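Local structure of ssDNA binding protein (Pyrococcus furiosus, 4PSM) at residues I64-N69 with D80-E85; V22-T27 with E34-A39; E59-I64 with K94-M99. The protein binds single-stranded DNA, probably by trapping it in a system of tunnels formed between the subunits of its assembly. All blocks are in the same frame, centred on the assembly; numbering follows the deposited sequence.

Contact 1 (I64-N69 with D80-E85)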
loop_
_atom_site.group_PDB
_atom_site.type_symbol
_atom_site.label_atom_id
_atom_site.label_comp_id
_atom_site.label_asym_id
_atom_site.label_seq_id
_atom_site.Cartn_x
_atom_site.Cartn_y
_atom_site.Cartn_z
ATOM N N ILE A 64 -0.664 -21.800 34.394
ATOM C CA ILE A 64 -1.856 -21.143 34.906
ATOM C C ILE A 64 -3.104 -21.602 34.165
ATOM O O ILE A 64 -3.137 -21.655 32.936
ATOM C CB ILE A 64 -1.731 -19.607 34.830
ATOM C CG1 ILE A 64 -0.590 -19.135 35.732
ATOM C CG2 ILE A 64 -3.056 -18.943 35.209
ATOM C CD1 ILE A 64 -0.324 -17.656 35.671
ATOM N N SER A 65 -4.125 -21.943 34.934
ATOM C CA SER A 65 -5.405 -22.344 34.388
ATOM C C SER A 65 -6.498 -21.574 35.116
ATOM O O SER A 65 -6.398 -21.292 36.307
ATOM C CB SER A 65 -5.620 -23.846 34.564
ATOM O OG SER A 65 -4.492 -24.579 34.121
ATOM N N VAL A 66 -7.544 -21.223 34.394
ATOM C CA VAL A 66 -8.657 -20.531 35.012
ATOM C C VAL A 66 -9.849 -20.540 34.077
ATOM O O VAL A 66 -9.730 -20.228 32.892
ATOM C CB VAL A 66 -8.290 -19.083 35.403
ATOM C CG1 VAL A 66 -7.998 -18.254 34.165
ATOM C CG2 VAL A 66 -9.407 -18.455 36.229
ATOM N N ASP A 67 -10.993 -20.937 34.616
ATOM C CA ASP A 67 -12.236 -20.877 33.875
ATOM C C ASP A 67 -12.808 -19.479 34.005
ATOM O O ASP A 67 -12.572 -18.780 34.999
ATOM C CB ASP A 67 -13.230 -21.919 34.386
ATOM C CG ASP A 67 -12.865 -23.326 33.957
ATOM O OD1 ASP A 67 -13.380 -23.781 32.916
ATOM O OD2 ASP A 67 -12.060 -23.972 34.659
ATOM N N PHE A 68 -13.540 -19.066 32.979
ATOM C CA PHE A 68 -14.157 -17.754 32.961
ATOM C C PHE A 68 -15.375 -17.822 32.063
ATOM O O PHE A 68 -15.539 -18.762 31.285
ATOM C CB PHE A 68 -13.175 -16.706 32.437
ATOM C CG PHE A 68 -12.870 -16.849 30.971
ATOM C CD1 PHE A 68 -13.532 -16.074 30.031
ATOM C CD2 PHE A 68 -11.929 -17.769 30.532
ATOM C CE1 PHE A 68 -13.259 -16.208 28.679
ATOM C CE2 PHE A 68 -11.652 -17.909 29.182
ATOM C CZ PHE A 68 -12.318 -17.124 28.255
ATOM N N ASN A 69 -16.238 -16.828 32.179
ATOM C CA ASN A 69 -17.395 -16.759 31.315
ATOM C C ASN A 69 -17.493 -15.397 30.665
ATOM O O ASN A 69 -17.052 -14.392 31.229
ATOM C CB ASN A 69 -18.666 -17.072 32.096
ATOM C CG ASN A 69 -19.383 -18.286 31.560
ATOM O OD1 ASN A 69 -20.150 -18.196 30.599
ATOM N ND2 ASN A 69 -19.141 -19.435 32.179
ATOM N N ASP A 80 -12.340 -19.140 41.779
ATOM C CA ASP A 80 -12.311 -20.444 42.423
ATOM C C ASP A 80 -11.559 -21.452 41.561
ATOM O O ASP A 80 -10.805 -22.276 42.071
ATOM C CB ASP A 80 -13.734 -20.938 42.691
ATOM C CG ASP A 80 -14.563 -19.936 43.474
ATOM O OD1 ASP A 80 -14.592 -20.033 44.721
ATOM O OD2 ASP A 80 -15.183 -19.052 42.841
ATOM N N SER A 81 -11.766 -21.372 40.250
ATOM C CA SER A 81 -11.190 -22.330 39.306
ATOM C C SER A 81 -9.698 -22.110 39.026
ATOM O O SER A 81 -9.070 -22.921 38.348
ATOM C CB SER A 81 -11.965 -22.292 37.983
ATOM O OG SER A 81 -11.848 -21.019 37.355
ATOM N N LEU A 82 -9.135 -21.020 39.540
ATOM C CA LEU A 82 -7.744 -20.676 39.252
ATOM C C LEU A 82 -6.758 -21.668 39.847
ATOM O O LEU A 82 -6.758 -21.920 41.053
ATOM C CB LEU A 82 -7.398 -19.279 39.754
ATOM C CG LEU A 82 -5.931 -18.920 39.533
ATOM C CD1 LEU A 82 -5.636 -18.788 38.044
ATOM C CD2 LEU A 82 -5.549 -17.656 40.286
ATOM N N GLU A 83 -5.910 -22.216 38.987
ATOM C CA GLU A 83 -4.855 -23.119 39.412
ATOM C C GLU A 83 -3.505 -22.576 38.967
ATOM O O GLU A 83 -3.327 -22.175 37.820
ATOM C CB GLU A 83 -5.082 -24.521 38.846
ATOM C CG GLU A 83 -6.475 -24.740 38.273
ATOM C CD GLU A 83 -6.819 -26.208 38.108
ATOM O OE1 GLU A 83 -6.947 -26.670 36.955
ATOM O OE2 GLU A 83 -6.969 -26.899 39.138
ATOM N N ILE A 84 -2.562 -22.543 39.895
ATOM C CA ILE A 84 -1.206 -22.136 39.584
ATOM C C ILE A 84 -0.236 -23.264 39.936
ATOM O O ILE A 84 0.158 -23.416 41.091
ATOM C CB ILE A 84 -0.798 -20.868 40.354
ATOM C CG1 ILE A 84 -1.808 -19.746 40.128
ATOM C CG2 ILE A 84 0.600 -20.426 39.944
ATOM C CD1 ILE A 84 -1.472 -18.476 40.875
ATOM N N GLU A 85 0.124 -24.065 38.940
ATOM C CA GLU A 85 1.172 -25.058 39.099
ATOM C C GLU A 85 2.521 -24.367 39.022
ATOM O O GLU A 85 2.758 -23.540 38.145
ATOM C CB GLU A 85 1.062 -26.124 38.018
ATOM C CG GLU A 85 -0.259 -26.878 38.035
ATOM C CD GLU A 85 -0.406 -27.820 36.856
ATOM O OE1 GLU A 85 0.500 -27.841 35.998
ATOM O OE2 GLU A 85 -1.427 -28.535 36.785
#
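Segments 64-69 and 80-85 run antiparallel in the beta hairpin of strands 61-71 and 74-87. Ser65 and Glu83 form a hydrogen-bonded pair, and Ile64 and Ile84 the non-hydrogen-bonded pair beside it. The bond from Ser65 N to Glu83 O (3.0 Å) is nearly straight, 164° at the hydrogen, and lies in the plane of the carbonyl. The return bond, Glu83 N to Ser65 O at 2.9 Å, rises 25° above its carbonyl plane. Two residues further on, a side chain takes over the accepting role: Ser81 OG receives Asp67 N at 2.9 Å, a more bent bond (143°). Ser81 OG stands between its own backbone N and carbonyl carbon, a crowded position that aims it at segment 64-69, and it also bonds Asn78 O. Asp67 CB sits 3.4 Å from the same OG.

Leu82, with CG anti to its backbone N, brings CD1 against the strand. That methyl lies 3.8 Å from Ile64 CG2 and equally far from Val66 CB, and it comes to 3.1 Å from Ser65 O, a tight approach. Ile64 and Leu82 extend alongside each other in the same direction. Ile64 packs on Ile47 and Val66 on Leu43, both of helix 33-53. On the sheet face bearing Ser65 and Glu83, Ser65 CB meets Glu83 CG at 3.9 Å.

Backbone bonds therefore set the pairing, an apolar cluster joins this hairpin to the helix, and one hydroxyl, accepting from Asp67 and donating to Asn78, ties Ser81, two residues before the paired Glu83, to strand 61-71.

Contact 2 (V22-T27 with E34-A39)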
loop_
_atom_site.group_PDB
_atom_site.type_symbol
_atom_site.label_atom_id
_atom_site.label_comp_id
_atom_site.label_asym_id
_atom_site.label_seq_id
_atom_site.Cartn_x
_atom_site.Cartn_y
_atom_site.Cartn_z
ATOM N N VAL A 22 -3.119 -15.404 25.497
ATOM C CA VAL A 22 -4.046 -16.524 25.399
ATOM C C VAL A 22 -5.478 -16.016 25.440
ATOM O O VAL A 22 -6.331 -16.455 24.670
ATOM C CB VAL A 22 -3.818 -17.528 26.539
ATOM C CG1 VAL A 22 -4.785 -18.713 26.420
ATOM C CG2 VAL A 22 -2.384 -18.002 26.507
ATOM N N LEU A 23 -5.731 -15.086 26.351
ATOM C CA LEU A 23 -7.041 -14.468 26.472
ATOM C C LEU A 23 -7.495 -13.800 25.155
ATOM O O LEU A 23 -8.627 -13.999 24.708
ATOM C CB LEU A 23 -7.037 -13.475 27.630
ATOM C CG LEU A 23 -8.401 -12.976 28.103
ATOM C CD1 LEU A 23 -9.350 -14.144 28.307
ATOM C CD2 LEU A 23 -8.249 -12.173 29.376
ATOM N N PHE A 24 -6.611 -13.027 24.528
ATOM C CA PHE A 24 -6.938 -12.420 23.233
ATOM C C PHE A 24 -7.325 -13.464 22.196
ATOM O O PHE A 24 -8.263 -13.268 21.424
ATOM C CB PHE A 24 -5.774 -11.597 22.683
ATOM C CG PHE A 24 -5.795 -10.169 23.101
ATOM C CD1 PHE A 24 -6.772 -9.309 22.619
ATOM C CD2 PHE A 24 -4.832 -9.672 23.956
ATOM C CE1 PHE A 24 -6.801 -7.989 23.008
ATOM C CE2 PHE A 24 -4.851 -8.333 24.343
ATOM C CZ PHE A 24 -5.838 -7.497 23.866
ATOM N N ALA A 25 -6.594 -14.573 22.184
ATOM C CA ALA A 25 -6.795 -15.601 21.173
ATOM C C ALA A 25 -8.127 -16.337 21.333
ATOM O O ALA A 25 -8.804 -16.628 20.346
ATOM C CB ALA A 25 -5.630 -16.578 21.176
ATOM N N ILE A 26 -8.511 -16.623 22.575
ATOM C CA ILE A 26 -9.705 -17.428 22.821
ATOM C C ILE A 26 -11.003 -16.618 22.904
ATOM O O ILE A 26 -12.090 -17.173 22.759
ATOM C CB ILE A 26 -9.547 -18.324 24.074
ATOM C CG1 ILE A 26 -9.491 -17.480 25.350
ATOM C CG2 ILE A 26 -8.303 -19.208 23.947
ATOM C CD1 ILE A 26 -9.104 -18.280 26.589
ATOM N N THR A 27 -10.895 -15.313 23.132
ATOM C CA THR A 27 -12.079 -14.457 23.168
ATOM C C THR A 27 -12.270 -13.729 21.840
ATOM O O THR A 27 -13.199 -12.945 21.683
ATOM C CB THR A 27 -11.992 -13.415 24.292
ATOM O OG1 THR A 27 -10.844 -12.587 24.083
ATOM C CG2 THR A 27 -11.880 -14.091 25.637
ATOM N N GLU A 34 -10.254 -3.823 24.618
ATOM C CA GLU A 34 -10.151 -3.099 25.881
ATOM C C GLU A 34 -10.649 -3.948 27.047
ATOM O O GLU A 34 -10.154 -3.833 28.164
ATOM C CB GLU A 34 -10.903 -1.762 25.828
ATOM C CG GLU A 34 -11.955 -1.674 24.732
ATOM C CD GLU A 34 -11.358 -1.378 23.364
ATOM O OE1 GLU A 34 -11.885 -1.903 22.362
ATOM O OE2 GLU A 34 -10.365 -0.616 23.296
ATOM N N GLU A 35 -11.634 -4.800 26.789
ATOM C CA GLU A 35 -12.139 -5.693 27.832
ATOM C C GLU A 35 -11.120 -6.780 28.158
ATOM O O GLU A 35 -10.907 -7.103 29.324
ATOM C CB GLU A 35 -13.479 -6.326 27.423
ATOM C CG GLU A 35 -13.962 -7.437 28.343
ATOM C CD GLU A 35 -14.244 -6.958 29.758
ATOM O OE1 GLU A 35 -14.403 -5.737 29.957
ATOM O OE2 GLU A 35 -14.309 -7.805 30.675
ATOM N N VAL A 36 -10.498 -7.337 27.120
ATOM C CA VAL A 36 -9.449 -8.327 27.287
ATOM C C VAL A 36 -8.317 -7.749 28.125
ATOM O O VAL A 36 -7.846 -8.373 29.079
ATOM C CB VAL A 36 -8.892 -8.785 25.932
ATOM C CG1 VAL A 36 -7.623 -9.608 26.121
ATOM C CG2 VAL A 36 -9.938 -9.579 25.171
ATOM N N VAL A 37 -7.885 -6.547 27.771
ATOM C CA VAL A 37 -6.814 -5.889 28.503
ATOM C C VAL A 37 -7.219 -5.692 29.955
ATOM O O VAL A 37 -6.428 -5.897 30.872
ATOM C CB VAL A 37 -6.454 -4.532 27.873
ATOM C CG1 VAL A 37 -5.660 -3.671 28.851
ATOM C CG2 VAL A 37 -5.677 -4.743 26.589
ATOM N N LYS A 38 -8.470 -5.302 30.150
ATOM C CA LYS A 38 -8.990 -5.009 31.473
ATOM C C LYS A 38 -9.120 -6.296 32.297
ATOM O O LYS A 38 -8.708 -6.350 33.449
ATOM C CB LYS A 38 -10.336 -4.287 31.343
ATOM C CG LYS A 38 -10.893 -3.707 32.628
ATOM C CD LYS A 38 -11.685 -4.736 33.418
ATOM C CE LYS A 38 -12.895 -4.096 34.082
ATOM N NZ LYS A 38 -12.531 -2.853 34.816
ATOM N N ALA A 39 -9.682 -7.338 31.697
ATOM C CA ALA A 39 -9.870 -8.608 32.384
ATOM C C ALA A 39 -8.532 -9.255 32.753
ATOM O O ALA A 39 -8.355 -9.761 33.856
ATOM C CB ALA A 39 -10.707 -9.568 31.535
#
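The main protrusion between these two helical segments is the side chain of Val36, which points from segment 34-39 into a hollow formed by Leu23, Phe24 and Thr27. Its CG1, anti to the backbone N, lands almost exactly over the middle of the Phe24 ring: 3.3 Å from the Phe24 centroid and only 2° off the ring normal, a CH-pi contact. All six ring carbons are consequently at nearly equal distance from that methyl. The neighbouring Val37 touches the same ring differently, setting CG2 at the edge, 3.9 Å from Phe24 CZ and near the ring plane.

The other branch of Val36 fills the far side of the hollow, where CG2 approaches Thr27 OG1 at 3.3 Å. That hydroxyl is turned back along its own segment and donates to Leu23 O at 2.7 Å; Leu23 O accepts Thr27 N as well, so two bonds grip one carbonyl. Leu23 closes the third wall. Its CG lies 4.0 Å from Val36 CG1 as the two side chains slide past each other, and its CD2 extends to Ala39 CB at 4.2 Å.

The axes of 22-26 and 34-39 come within 9.8 Å at 143°; these parts of the consecutive helices 15-26 and 33-53 thus run roughly antiparallel here. Leu23 also packs on Ile75 and Trp77 of strand 74-87, Thr27 reaches Phe68 of strand 61-71, and Leu146 of the second subunit packs on Phe24.

Contact 3 (E59-I64 with K94-M99)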
loop_
_atom_site.group_PDB
_atom_site.type_symbol
_atom_site.label_atom_id
_atom_site.label_comp_id
_atom_site.label_asym_id
_atom_site.label_seq_id
_atom_site.Cartn_x
_atom_site.Cartn_y
_atom_site.Cartn_z
ATOM N N GLU A 59 12.531 -16.883 37.776
ATOM C CA GLU A 59 13.237 -17.971 37.087
ATOM C C GLU A 59 12.417 -19.255 37.106
ATOM O O GLU A 59 12.609 -20.143 36.281
ATOM C CB GLU A 59 14.603 -18.250 37.736
ATOM C CG GLU A 59 15.617 -17.124 37.606
ATOM C CD GLU A 59 15.241 -15.895 38.412
ATOM O OE1 GLU A 59 15.068 -16.016 39.645
ATOM O OE2 GLU A 59 15.112 -14.809 37.810
ATOM N N ASP A 60 11.511 -19.354 38.066
ATOM C CA ASP A 60 10.644 -20.513 38.156
ATOM C C ASP A 60 9.704 -20.571 36.965
ATOM O O ASP A 60 9.493 -19.581 36.266
ATOM C CB ASP A 60 9.839 -20.495 39.461
ATOM C CG ASP A 60 10.726 -20.563 40.697
ATOM O OD1 ASP A 60 11.774 -21.248 40.657
ATOM O OD2 ASP A 60 10.374 -19.926 41.710
ATOM N N VAL A 61 9.139 -21.746 36.744
ATOM C CA VAL A 61 8.179 -21.942 35.683
ATOM C C VAL A 61 6.823 -22.259 36.290
ATOM O O VAL A 61 6.716 -23.022 37.241
ATOM C CB VAL A 61 8.622 -23.064 34.731
ATOM C CG1 VAL A 61 7.487 -23.467 33.810
ATOM C CG2 VAL A 61 9.849 -22.618 33.938
ATOM N N VAL A 62 5.788 -21.651 35.733
ATOM C CA VAL A 62 4.439 -21.865 36.214
ATOM C C VAL A 62 3.544 -22.354 35.081
ATOM O O VAL A 62 3.878 -22.218 33.905
ATOM C CB VAL A 62 3.850 -20.561 36.796
ATOM C CG1 VAL A 62 4.779 -19.988 37.853
ATOM C CG2 VAL A 62 3.617 -19.536 35.685
ATOM N N ARG A 63 2.421 -22.951 35.454
ATOM C CA ARG A 63 1.317 -23.177 34.538
ATOM C C ARG A 63 0.086 -22.567 35.174
ATOM O O ARG A 63 -0.181 -22.790 36.350
ATOM C CB ARG A 63 1.082 -24.660 34.293
ATOM C CG ARG A 63 2.214 -25.360 33.581
ATOM C CD ARG A 63 1.914 -26.840 33.451
ATOM N NE ARG A 63 0.732 -27.087 32.633
ATOM C CZ ARG A 63 0.762 -27.227 31.312
ATOM N NH1 ARG A 63 1.914 -27.142 30.660
ATOM N NH2 ARG A 63 -0.358 -27.451 30.641
ATOM N N ILE A 64 -0.664 -21.800 34.394
ATOM C CA ILE A 64 -1.856 -21.143 34.906
ATOM C C ILE A 64 -3.104 -21.602 34.165
ATOM O O ILE A 64 -3.137 -21.655 32.936
ATOM C CB ILE A 64 -1.731 -19.607 34.830
ATOM C CG1 ILE A 64 -0.590 -19.135 35.732
ATOM C CG2 ILE A 64 -3.056 -18.943 35.209
ATOM C CD1 ILE A 64 -0.324 -17.656 35.671
ATOM N N LYS A 94 16.175 -28.038 33.348
ATOM C CA LYS A 94 16.010 -28.057 31.897
ATOM C C LYS A 94 14.753 -27.333 31.426
ATOM O O LYS A 94 14.799 -26.589 30.450
ATOM C CB LYS A 94 16.072 -29.495 31.359
ATOM C CG LYS A 94 17.493 -30.053 31.317
ATOM C CD LYS A 94 17.544 -31.533 30.937
ATOM C CE LYS A 94 17.222 -32.421 32.129
ATOM N NZ LYS A 94 18.286 -32.408 33.176
ATOM N N LEU A 95 13.644 -27.546 32.128
ATOM C CA LEU A 95 12.395 -26.855 31.830
ATOM C C LEU A 95 12.589 -25.352 31.979
ATOM O O LEU A 95 12.171 -24.561 31.127
ATOM C CB LEU A 95 11.291 -27.325 32.774
ATOM C CG LEU A 95 9.917 -26.711 32.530
ATOM C CD1 LEU A 95 9.297 -27.277 31.260
ATOM C CD2 LEU A 95 9.011 -26.930 33.728
ATOM N N ALA A 96 13.234 -24.963 33.069
ATOM C CA ALA A 96 13.483 -23.556 33.345
ATOM C C ALA A 96 14.343 -22.958 32.246
ATOM O O ALA A 96 14.107 -21.838 31.804
ATOM C CB ALA A 96 14.162 -23.388 34.695
ATOM N N LEU A 97 15.352 -23.711 31.818
ATOM C CA LEU A 97 16.244 -23.246 30.772
ATOM C C LEU A 97 15.471 -23.044 29.481
ATOM O O LEU A 97 15.638 -22.037 28.813
ATOM C CB LEU A 97 17.405 -24.223 30.557
ATOM C CG LEU A 97 18.269 -23.949 29.312
ATOM C CD1 LEU A 97 18.756 -22.505 29.268
ATOM C CD2 LEU A 97 19.450 -24.921 29.195
ATOM N N ALA A 98 14.619 -24.010 29.153
ATOM C CA ALA A 98 13.838 -23.973 27.929
ATOM C C ALA A 98 12.885 -22.774 27.902
ATOM O O ALA A 98 12.722 -22.133 26.868
ATOM C CB ALA A 98 13.062 -25.280 27.763
HETATM N N MSE A 99 12.263 -22.485 29.041
HETATM C CA MSE A 99 11.315 -21.392 29.156
HETATM C C MSE A 99 12.000 -20.044 29.058
HETATM O O MSE A 99 11.436 -19.088 28.515
HETATM C CB MSE A 99 10.541 -21.474 30.471
HETATM C CG MSE A 99 9.641 -22.677 30.564
HETATM SE SE MSE A 99 8.548 -22.880 28.979
HETATM C CE MSE A 99 9.672 -24.001 27.877
#
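Apolar contacts converge on Val61, whose side chain points from the start of strand 61-71 toward the first turns of helix 93-141. Its CG2, anti to the carbonyl carbon, presses against Met99 CG at 3.4 Å, the two side chains crossing at about a right angle; Met99 is selenomethionine in this crystal. The other methyl, CG1, meets Leu95 CD2 obliquely at 3.8 Å. Beside them Ala96, with only a methyl, lets Val61 CG2 come to 3.8 Å from Ala96 CA. An alanine in place of Val61 would remove both methyls and would probably loosen the fit of the strand against Leu95 and Met99.

Helix and strand segments cross at 78° with axes 9.5 Å apart, so the start of helix 93-141, in a region predicted to be coiled coil, runs across the strand. Met99 also packs on Met99 of the third subunit, which places this contact next to a subunit interface.

Polar links bypass the two segments' mutual surface, where no hydrogen bond forms. Asp60, directed away from the helix, makes a salt bridge to Lys88 NZ and accepts Lys89 N, both just before helix 93-141. Arg63 NH1 forms a salt bridge with Glu101 of the third subunit.

How the contacts relate
Contacts 1 and 3 share Ile64 and strand 61-71, and contact 1 is nested in the chain loop that contact 3 closes. Contact 2 comes first in sequence; its centre is about 7 Å from the centre of the chain, against about 18 and 20 Å for the centres of contacts 1 and 3. Contacts 2 and 3 are buried, have no hydrogen bond across their segments and are mainly apolar; contact 1, partly buried, combines three hydrogen bonds, two of them backbone to backbone, with apolar packing of Leu82. Phe68 joins contacts 1 and 2, its CE2 lying 3.7 Å from Ile26 CD1, whereas contacts 2 and 3 do not touch. The second subunit adjoins contact 2, the third contact 3.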